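Local atomic coordinates of glucosamine kinase (Streptacidiphilus jiangxiensis, PDB entry 6HWJ), a protein that catalyses the ATP-dependent phosphorylation of D-glucosamine to D-glucosamine 6-phosphate, with magnesium as cofactor. Residues P164-L170 against A182-L188; M212-L216 against A367-A372; R271-W275 against D425-T429. One frame throughout, in Å; residues are numbered along the deposited sequence. Where two conformers were deposited one is given.

Interaction 1. Residues P164-L170 against A182-L188; sequences PRPWGLL and ASVVAYL
W167 keeps CG beside its backbone N, anti to the carbonyl carbon (chi1 -72°), and V184 CG1, anti to its own N (chi1 -171°), comes to 3.7 Å from W167 CB, while the CD1-NE1 side of the indole passes obliquely by the A186 backbone. The two strands run antiparallel, and a classic beta bulge interrupts them. W167 N and G168 N both donate to V184 O, at 2.8 and 3.1 Å, reaching it from the same face of its carbonyl plane, so that the register slips by one residue between P166 and G168. Regular pairing resumes beyond, where V184 N returns a bond to G168 O and L170 and A182 bond to each other in both directions. At the other end A186 N donates to R165 O over 2.8 Å, and P164 lays CB against V185 CG2 at 3.9 Å. This end runs into A186, Y187 and L188, which probably bind ATP. Within the six-stranded antiparallel sheet the hairpin lies between strands 98-102 and 130-134; helix 79-88 packs on W167 and V184, and helix 148-157 on P166 and L169.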
loop_
_atom_site.group_PDB
_atom_site.type_symbol
_atom_site.label_atom_id
_atom_site.label_comp_id
_atom_site.label_asym_id
_atom_site.label_seq_id
_atom_site.Cartn_x
_atom_site.Cartn_y
_atom_site.Cartn_z
ATOM N N PRO A 164 -7.624 -8.809 -4.809
ATOM C CA PRO A 164 -7.361 -9.683 -5.962
ATOM C C PRO A 164 -6.908 -11.041 -5.450
ATOM O O PRO A 164 -6.019 -11.129 -4.595
ATOM C CB PRO A 164 -6.253 -8.955 -6.729
ATOM C CG PRO A 164 -6.314 -7.533 -6.273
ATOM C CD PRO A 164 -6.773 -7.608 -4.820
ATOM N N ARG A 165 -7.564 -12.101 -5.923
ATOM C CA ARG A 165 -7.263 -13.419 -5.405
ATOM C C ARG A 165 -5.758 -13.694 -5.543
ATOM O O ARG A 165 -5.207 -13.550 -6.637
ATOM C CB ARG A 165 -8.059 -14.500 -6.151
ATOM C CG ARG A 165 -7.784 -15.904 -5.608
ATOM C CD ARG A 165 -8.038 -16.976 -6.649
ATOM N NE ARG A 165 -9.451 -17.322 -6.762
ATOM C CZ ARG A 165 -10.045 -18.308 -6.094
ATOM N NH1 ARG A 165 -11.336 -18.535 -6.277
ATOM N NH2 ARG A 165 -9.358 -19.059 -5.245
ATOM N N PRO A 166 -5.074 -14.079 -4.470
ATOM C CA PRO A 166 -3.661 -14.445 -4.597
ATOM C C PRO A 166 -3.513 -15.801 -5.257
ATOM O O PRO A 166 -4.216 -16.753 -4.914
ATOM C CB PRO A 166 -3.164 -14.464 -3.147
ATOM C CG PRO A 166 -4.367 -14.837 -2.373
ATOM C CD PRO A 166 -5.540 -14.179 -3.068
ATOM N N TRP A 167 -2.589 -15.867 -6.213
ATOM C CA TRP A 167 -2.169 -17.104 -6.841
ATOM C C TRP A 167 -0.880 -17.645 -6.250
ATOM O O TRP A 167 -0.748 -18.852 -6.050
ATOM C CB TRP A 167 -1.948 -16.889 -8.345
ATOM C CG TRP A 167 -3.194 -16.711 -9.161
ATOM C CD1 TRP A 167 -4.361 -16.124 -8.770
ATOM C CD2 TRP A 167 -3.379 -17.115 -10.525
ATOM N NE1 TRP A 167 -5.262 -16.136 -9.801
ATOM C CE2 TRP A 167 -4.689 -16.740 -10.893
ATOM C CE3 TRP A 167 -2.565 -17.756 -11.466
ATOM C CZ2 TRP A 167 -5.201 -16.975 -12.159
ATOM C CZ3 TRP A 167 -3.077 -18.011 -12.728
ATOM C CH2 TRP A 167 -4.386 -17.623 -13.066
ATOM N N GLY A 168 0.090 -16.767 -5.979
ATOM C CA GLY A 168 1.325 -17.224 -5.385
ATOM C C GLY A 168 2.208 -16.072 -4.973
ATOM O O GLY A 168 2.021 -14.922 -5.394
ATOM N N LEU A 169 3.192 -16.420 -4.154
ATOM C CA LEU A 169 4.216 -15.509 -3.693
ATOM C C LEU A 169 5.571 -16.189 -3.786
ATOM O O LEU A 169 5.710 -17.360 -3.415
ATOM C CB LEU A 169 3.956 -15.105 -2.239
ATOM C CG LEU A 169 2.640 -14.380 -1.987
ATOM C CD1 LEU A 169 2.351 -14.328 -0.499
ATOM C CD2 LEU A 169 2.708 -12.995 -2.600
ATOM N N LEU A 170 6.565 -15.452 -4.269
ATOM C CA LEU A 170 7.953 -15.901 -4.267
ATOM C C LEU A 170 8.740 -15.010 -3.320
ATOM O O LEU A 170 8.787 -13.787 -3.512
ATOM C CB LEU A 170 8.564 -15.848 -5.661
ATOM C CG LEU A 170 10.064 -16.143 -5.730
ATOM C CD1 LEU A 170 10.340 -17.563 -5.216
ATOM C CD2 LEU A 170 10.618 -15.963 -7.132
ATOM N N ALA A 182 8.487 -11.687 -5.955
ATOM C CA ALA A 182 7.422 -11.659 -6.956
ATOM C C ALA A 182 6.103 -12.051 -6.309
ATOM O O ALA A 182 6.061 -12.927 -5.446
ATOM C CB ALA A 182 7.701 -12.601 -8.130
ATOM N N SER A 183 5.027 -11.413 -6.754
ATOM C CA SER A 183 3.675 -11.774 -6.375
ATOM C C SER A 183 2.872 -12.051 -7.638
ATOM O O SER A 183 3.128 -11.469 -8.701
ATOM C CB SER A 183 3.008 -10.664 -5.561
ATOM O OG SER A 183 2.988 -9.456 -6.295
ATOM N N VAL A 184 1.910 -12.965 -7.513
ATOM C CA VAL A 184 0.974 -13.302 -8.579
ATOM C C VAL A 184 -0.423 -13.235 -7.982
ATOM O O VAL A 184 -0.727 -13.941 -7.018
ATOM C CB VAL A 184 1.251 -14.687 -9.163
ATOM C CG1 VAL A 184 0.422 -14.930 -10.407
ATOM C CG2 VAL A 184 2.739 -14.840 -9.480
ATOM N N VAL A 185 -1.262 -12.356 -8.531
ATOM C CA VAL A 185 -2.626 -12.175 -8.063
ATOM C C VAL A 185 -3.546 -12.085 -9.277
ATOM O O VAL A 185 -3.110 -11.862 -10.408
ATOM C CB VAL A 185 -2.794 -10.917 -7.173
ATOM C CG1 VAL A 185 -1.817 -10.931 -6.012
ATOM C CG2 VAL A 185 -2.603 -9.669 -8.041
ATOM N N ALA A 186 -4.844 -12.208 -9.012
ATOM C CA ALA A 186 -5.832 -12.153 -10.070
ATOM C C ALA A 186 -5.808 -10.789 -10.739
ATOM O O ALA A 186 -5.547 -9.764 -10.094
ATOM C CB ALA A 186 -7.226 -12.437 -9.516
ATOM N N TYR A 187 -6.023 -10.794 -12.046
ATOM C CA TYR A 187 -6.154 -9.584 -12.850
ATOM C C TYR A 187 -7.620 -9.159 -12.856
ATOM O O TYR A 187 -8.497 -9.981 -13.104
ATOM C CB TYR A 187 -5.674 -9.878 -14.280
ATOM C CG TYR A 187 -5.769 -8.735 -15.273
ATOM C CD1 TYR A 187 -5.378 -7.454 -14.925
ATOM C CD2 TYR A 187 -6.209 -8.960 -16.573
ATOM C CE1 TYR A 187 -5.440 -6.419 -15.843
ATOM C CE2 TYR A 187 -6.271 -7.935 -17.496
ATOM C CZ TYR A 187 -5.884 -6.669 -17.126
ATOM O OH TYR A 187 -5.945 -5.636 -18.031
ATOM N N LEU A 188 -7.867 -7.874 -12.603
ATOM C CA LEU A 188 -9.214 -7.311 -12.521
ATOM C C LEU A 188 -9.347 -6.216 -13.570
ATOM O O LEU A 188 -9.296 -5.025 -13.237
ATOM C CB LEU A 188 -9.471 -6.776 -11.112
ATOM C CG LEU A 188 -9.259 -7.775 -9.959
ATOM C CD1 LEU A 188 -9.602 -7.146 -8.625
ATOM C CD2 LEU A 188 -10.102 -9.012 -10.165
#

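Interaction 2. Residues M212-L216 against A367-A372; sequences MDQAL and AWIAAA
W368 reaches across to the start of helix 212-234, its CB resting 3.9 Å from M212 SD. CG stands anti to the backbone N (chi1 172°), which carries the indole toward the other helix, and at CD1 the ring meets L216 CD2 at 3.7 Å and A215 CB at 3.9 Å. The next atom, NE1, makes the one hydrogen bond between the segments, 2.9 Å to A215 O with an N-H...O angle of 158°. The oxygen lies near the indole plane, but NE1 stands well above the carbonyl plane of A215 and so does not use a lone pair. CE2 is still 4.0 Å from A215 O. A372 CB, one turn along from W368, sits over the centre of the ring on one face, while M212 SD stays at the edge in a Met-aromatic contact, 5.2 Å from the five-membered ring centroid. L216 pushes CD2 between A371 and A372, 3.6 Å from A371 CB, and the small alanines let it come close to their backbone. The two short segments cross at -53°. In helix 194-207, L205 touches M212, A215 and W368, and V202 also touches W368, while helix 335-356 adjoins helix 362-386 through I369.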
loop_
_atom_site.group_PDB
_atom_site.type_symbol
_atom_site.label_atom_id
_atom_site.label_comp_id
_atom_site.label_asym_id
_atom_site.label_seq_id
_atom_site.Cartn_x
_atom_site.Cartn_y
_atom_site.Cartn_z
ATOM N N MET A 212 -29.273 9.249 0.071
ATOM C CA MET A 212 -28.255 9.206 1.110
ATOM C C MET A 212 -27.954 7.772 1.520
ATOM O O MET A 212 -26.787 7.384 1.654
ATOM C CB MET A 212 -28.713 10.031 2.325
ATOM C CG MET A 212 -27.670 10.154 3.422
ATOM S SD MET A 212 -26.161 10.964 2.888
ATOM C CE MET A 212 -26.699 12.661 2.739
ATOM N N ASP A 213 -28.999 6.953 1.708
ATOM C CA ASP A 213 -28.783 5.557 2.089
ATOM C C ASP A 213 -27.896 4.847 1.076
ATOM O O ASP A 213 -26.965 4.120 1.445
ATOM C CB ASP A 213 -30.122 4.833 2.216
ATOM C CG ASP A 213 -29.957 3.374 2.539
ATOM O OD1 ASP A 213 -29.598 3.071 3.694
ATOM O OD2 ASP A 213 -30.153 2.530 1.632
ATOM N N GLN A 214 -28.181 5.033 -0.213
ATOM C CA GLN A 214 -27.409 4.364 -1.242
ATOM C C GLN A 214 -25.977 4.874 -1.264
ATOM O O GLN A 214 -25.036 4.096 -1.452
ATOM C CB GLN A 214 -28.057 4.572 -2.607
ATOM C CG GLN A 214 -29.349 3.805 -2.764
ATOM C CD GLN A 214 -30.148 4.275 -3.956
ATOM O OE1 GLN A 214 -30.097 5.450 -4.342
ATOM N NE2 GLN A 214 -30.906 3.356 -4.546
ATOM N N ALA A 215 -25.805 6.183 -1.082
ATOM C CA ALA A 215 -24.456 6.747 -1.113
ATOM C C ALA A 215 -23.665 6.416 0.146
ATOM O O ALA A 215 -22.431 6.476 0.116
ATOM C CB ALA A 215 -24.519 8.252 -1.308
ATOM N N LEU A 216 -24.337 6.059 1.233
ATOM C CA LEU A 216 -23.648 5.688 2.462
ATOM C C LEU A 216 -23.226 4.219 2.489
ATOM O O LEU A 216 -22.300 3.860 3.223
ATOM C CB LEU A 216 -24.532 5.970 3.674
ATOM C CG LEU A 216 -24.700 7.438 4.051
ATOM C CD1 LEU A 216 -25.753 7.623 5.115
ATOM C CD2 LEU A 216 -23.346 8.039 4.530
ATOM N N ALA A 367 -23.341 16.582 4.723
ATOM C CA ALA A 367 -24.081 15.607 5.512
ATOM C C ALA A 367 -23.538 14.208 5.276
ATOM O O ALA A 367 -23.412 13.408 6.215
ATOM C CB ALA A 367 -25.566 15.659 5.157
ATOM N N TRP A 368 -23.169 13.906 4.030
ATOM C CA TRP A 368 -22.632 12.588 3.715
ATOM C C TRP A 368 -21.258 12.388 4.352
ATOM O O TRP A 368 -20.935 11.287 4.826
ATOM C CB TRP A 368 -22.557 12.404 2.183
ATOM C CG TRP A 368 -21.844 11.147 1.777
ATOM C CD1 TRP A 368 -22.404 9.930 1.517
ATOM C CD2 TRP A 368 -20.435 10.989 1.614
ATOM N NE1 TRP A 368 -21.414 9.014 1.190
ATOM C CE2 TRP A 368 -20.200 9.642 1.250
ATOM C CE3 TRP A 368 -19.339 11.863 1.721
ATOM C CZ2 TRP A 368 -18.917 9.143 0.997
ATOM C CZ3 TRP A 368 -18.067 11.368 1.466
ATOM C CH2 TRP A 368 -17.864 10.026 1.100
ATOM N N ILE A 369 -20.422 13.428 4.360
ATOM C CA ILE A 369 -19.114 13.312 5.000
ATOM C C ILE A 369 -19.263 12.844 6.444
ATOM O O ILE A 369 -18.605 11.888 6.882
ATOM C CB ILE A 369 -18.357 14.651 4.922
ATOM C CG1 ILE A 369 -17.971 14.951 3.469
ATOM C CG2 ILE A 369 -17.111 14.610 5.830
ATOM C CD1 ILE A 369 -17.270 16.293 3.289
ATOM N N ALA A 370 -20.118 13.531 7.213
ATOM C CA ALA A 370 -20.306 13.173 8.610
ATOM C C ALA A 370 -20.938 11.791 8.743
ATOM O O ALA A 370 -20.480 10.954 9.534
ATOM C CB ALA A 370 -21.173 14.230 9.305
ATOM N N ALA A 371 -21.993 11.526 7.963
ATOM C CA ALA A 371 -22.679 10.243 8.066
ATOM C C ALA A 371 -21.811 9.095 7.566
ATOM O O ALA A 371 -21.904 7.971 8.094
ATOM C CB ALA A 371 -23.994 10.311 7.296
ATOM N N ALA A 372 -20.950 9.351 6.580
ATOM C CA ALA A 372 -20.096 8.286 6.053
ATOM C C ALA A 372 -19.056 7.855 7.082
ATOM O O ALA A 372 -18.763 6.658 7.225
ATOM C CB ALA A 372 -19.410 8.746 4.762
#

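Interaction 3. Residues R271-W275 against D425-T429; sequences RLKAW and DLSLT
R271 and D425 form a two-pronged salt bridge between helices 266-284 and 422-431, each carboxylate oxygen taking one guanidinium nitrogen. R271 NE donates to D425 OD1 over 2.8 Å at 168°; OD1 lies in the guanidinium plane and uses its syn lone pair. The second bond, R271 NH2 to D425 OD2 at 2.9 Å, is more bent; the guanidinium and carboxylate planes stand 42° apart, and NH2 comes from above the carboxylate plane. This is a side-on grip, made by NE and one terminal nitrogen, and it hinders rotation of either group. The bend of the arginine chain at chi3 (-71°) turns its NE edge to the acid. D425 is buried, and the paired positive charge would be expected to favour its ionised form.

The backbone oxygen of D425 is satisfied separately, within its own helix. T429 N reaches it at 3.0 Å, the usual i to i+4 bond, and T429 OG1 donates a second bond of 2.6 Å from the opposite face of the carbonyl plane. The threonine hydroxyl thus folds back on the helix it belongs to.

W275 lies beside these polar groups, the six-membered rim of its indole turned to helix 422-431, with T429 OG1 and D425 O at the ring edge. W275 CH2 lies 3.4 Å from T429 OG1, and W275 CZ3 packs at 3.7 Å on L428 CB. One face of the indole rests over R271 O and L272 N of its own helix. Y410 of helix 398-416 touches both W275 and L428. The whole is an interhelical salt bridge beside an aromatic contact, packed against the probable substrate-specificity motif to which Y410 belongs; L428 stands about 8 Å, between side chains, from the D-glucosamine-binding E409.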
loop_
_atom_site.group_PDB
_atom_site.type_symbol
_atom_site.label_atom_id
_atom_site.label_comp_id
_atom_site.label_asym_id
_atom_site.label_seq_id
_atom_site.Cartn_x
_atom_site.Cartn_y
_atom_site.Cartn_z
ATOM N N ARG A 271 -5.207 30.082 9.567
ATOM C CA ARG A 271 -6.077 29.233 10.369
ATOM C C ARG A 271 -5.309 28.060 10.965
ATOM O O ARG A 271 -5.499 27.722 12.136
ATOM C CB ARG A 271 -7.253 28.730 9.521
ATOM C CG ARG A 271 -8.309 29.813 9.277
ATOM C CD ARG A 271 -9.592 29.247 8.695
ATOM N NE ARG A 271 -9.421 28.814 7.311
ATOM C CZ ARG A 271 -9.524 29.618 6.254
ATOM N NH1 ARG A 271 -9.775 30.900 6.415
ATOM N NH2 ARG A 271 -9.376 29.131 5.028
ATOM N N LEU A 272 -4.456 27.412 10.171
ATOM C CA LEU A 272 -3.632 26.338 10.714
ATOM C C LEU A 272 -2.763 26.852 11.860
ATOM O O LEU A 272 -2.645 26.202 12.902
ATOM C CB LEU A 272 -2.759 25.731 9.621
ATOM C CG LEU A 272 -1.766 24.672 10.094
ATOM C CD1 LEU A 272 -2.508 23.561 10.830
ATOM C CD2 LEU A 272 -0.977 24.101 8.928
ATOM N N LYS A 273 -2.140 28.012 11.678
ATOM C CA LYS A 273 -1.307 28.573 12.745
ATOM C C LYS A 273 -2.128 28.804 14.003
ATOM O O LYS A 273 -1.627 28.612 15.115
ATOM C CB LYS A 273 -0.652 29.871 12.275
ATOM C CG LYS A 273 0.333 30.469 13.270
ATOM C CD LYS A 273 0.984 31.732 12.717
ATOM C CE LYS A 273 2.237 31.426 11.905
ATOM N NZ LYS A 273 3.400 31.077 12.770
ATOM N N ALA A 274 -3.403 29.177 13.850
ATOM C CA ALA A 274 -4.271 29.350 15.008
ATOM C C ALA A 274 -4.716 28.012 15.594
ATOM O O ALA A 274 -4.977 27.928 16.799
ATOM C CB ALA A 274 -5.492 30.186 14.623
ATOM N N TRP A 275 -4.795 26.965 14.775
ATOM C CA TRP A 275 -5.212 25.656 15.260
ATOM C C TRP A 275 -4.069 24.859 15.870
ATOM O O TRP A 275 -4.323 23.922 16.630
ATOM C CB TRP A 275 -5.819 24.831 14.107
ATOM C CG TRP A 275 -7.117 25.348 13.586
ATOM C CD1 TRP A 275 -8.033 26.097 14.262
ATOM C CD2 TRP A 275 -7.653 25.152 12.266
ATOM N NE1 TRP A 275 -9.113 26.374 13.448
ATOM C CE2 TRP A 275 -8.897 25.810 12.216
ATOM C CE3 TRP A 275 -7.192 24.492 11.122
ATOM C CZ2 TRP A 275 -9.687 25.827 11.073
ATOM C CZ3 TRP A 275 -7.981 24.505 9.988
ATOM C CH2 TRP A 275 -9.216 25.167 9.973
ATOM N N ASP A 425 -7.983 22.123 5.211
ATOM C CA ASP A 425 -8.604 23.296 5.800
ATOM C C ASP A 425 -10.085 23.043 6.081
ATOM O O ASP A 425 -10.573 23.302 7.191
ATOM C CB ASP A 425 -8.421 24.501 4.880
ATOM C CG ASP A 425 -9.045 25.768 5.450
ATOM O OD1 ASP A 425 -8.619 26.202 6.532
ATOM O OD2 ASP A 425 -9.967 26.324 4.800
ATOM N N LEU A 426 -10.813 22.533 5.090
ATOM C CA LEU A 426 -12.242 22.302 5.282
ATOM C C LEU A 426 -12.477 21.086 6.172
ATOM O O LEU A 426 -13.393 21.090 6.991
ATOM C CB LEU A 426 -12.931 22.141 3.931
ATOM C CG LEU A 426 -12.855 23.396 3.046
ATOM C CD1 LEU A 426 -13.463 23.149 1.668
ATOM C CD2 LEU A 426 -13.523 24.602 3.716
ATOM N N SER A 427 -11.645 20.048 6.045
ATOM C CA SER A 427 -11.774 18.882 6.913
ATOM C C SER A 427 -11.614 19.272 8.377
ATOM O O SER A 427 -12.456 18.940 9.221
ATOM C CB SER A 427 -10.729 17.827 6.538
ATOM O OG SER A 427 -10.813 17.485 5.185
ATOM N N LEU A 428 -10.527 19.995 8.700
ATOM C CA LEU A 428 -10.271 20.383 10.083
ATOM C C LEU A 428 -11.296 21.386 10.581
ATOM O O LEU A 428 -11.610 21.402 11.775
ATOM C CB LEU A 428 -8.871 20.970 10.244
ATOM C CG LEU A 428 -7.723 19.967 10.182
ATOM C CD1 LEU A 428 -6.392 20.692 10.063
ATOM C CD2 LEU A 428 -7.725 19.063 11.407
ATOM N N THR A 429 -11.808 22.238 9.692
ATOM C CA THR A 429 -12.874 23.157 10.068
ATOM C C THR A 429 -14.067 22.400 10.638
ATOM O O THR A 429 -14.645 22.825 11.640
ATOM C CB THR A 429 -13.296 24.011 8.869
ATOM O OG1 THR A 429 -12.214 24.877 8.489
ATOM C CG2 THR A 429 -14.517 24.865 9.229
#

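How the interactions relate
Interaction 1 is mostly buried and pairs neighbouring strands of a sheet, whereas interactions 2 and 3 are partly buried contacts between helices distant in sequence. Its centre lies about 34 Å from that of interaction 2 and about 42 Å from that of interaction 3, on the opposite side of the chain's centre from the latter. Main-chain bonds dominate the first; the second is chiefly apolar, with one indole-to-carbonyl bond; the third combines a salt bridge with tryptophan packing. Interactions 2 and 3 share no helix and do not touch, their nearest atoms about 7 Å apart, but helix 335-356 adjoins both, its R351 touching I369, L426 and S427.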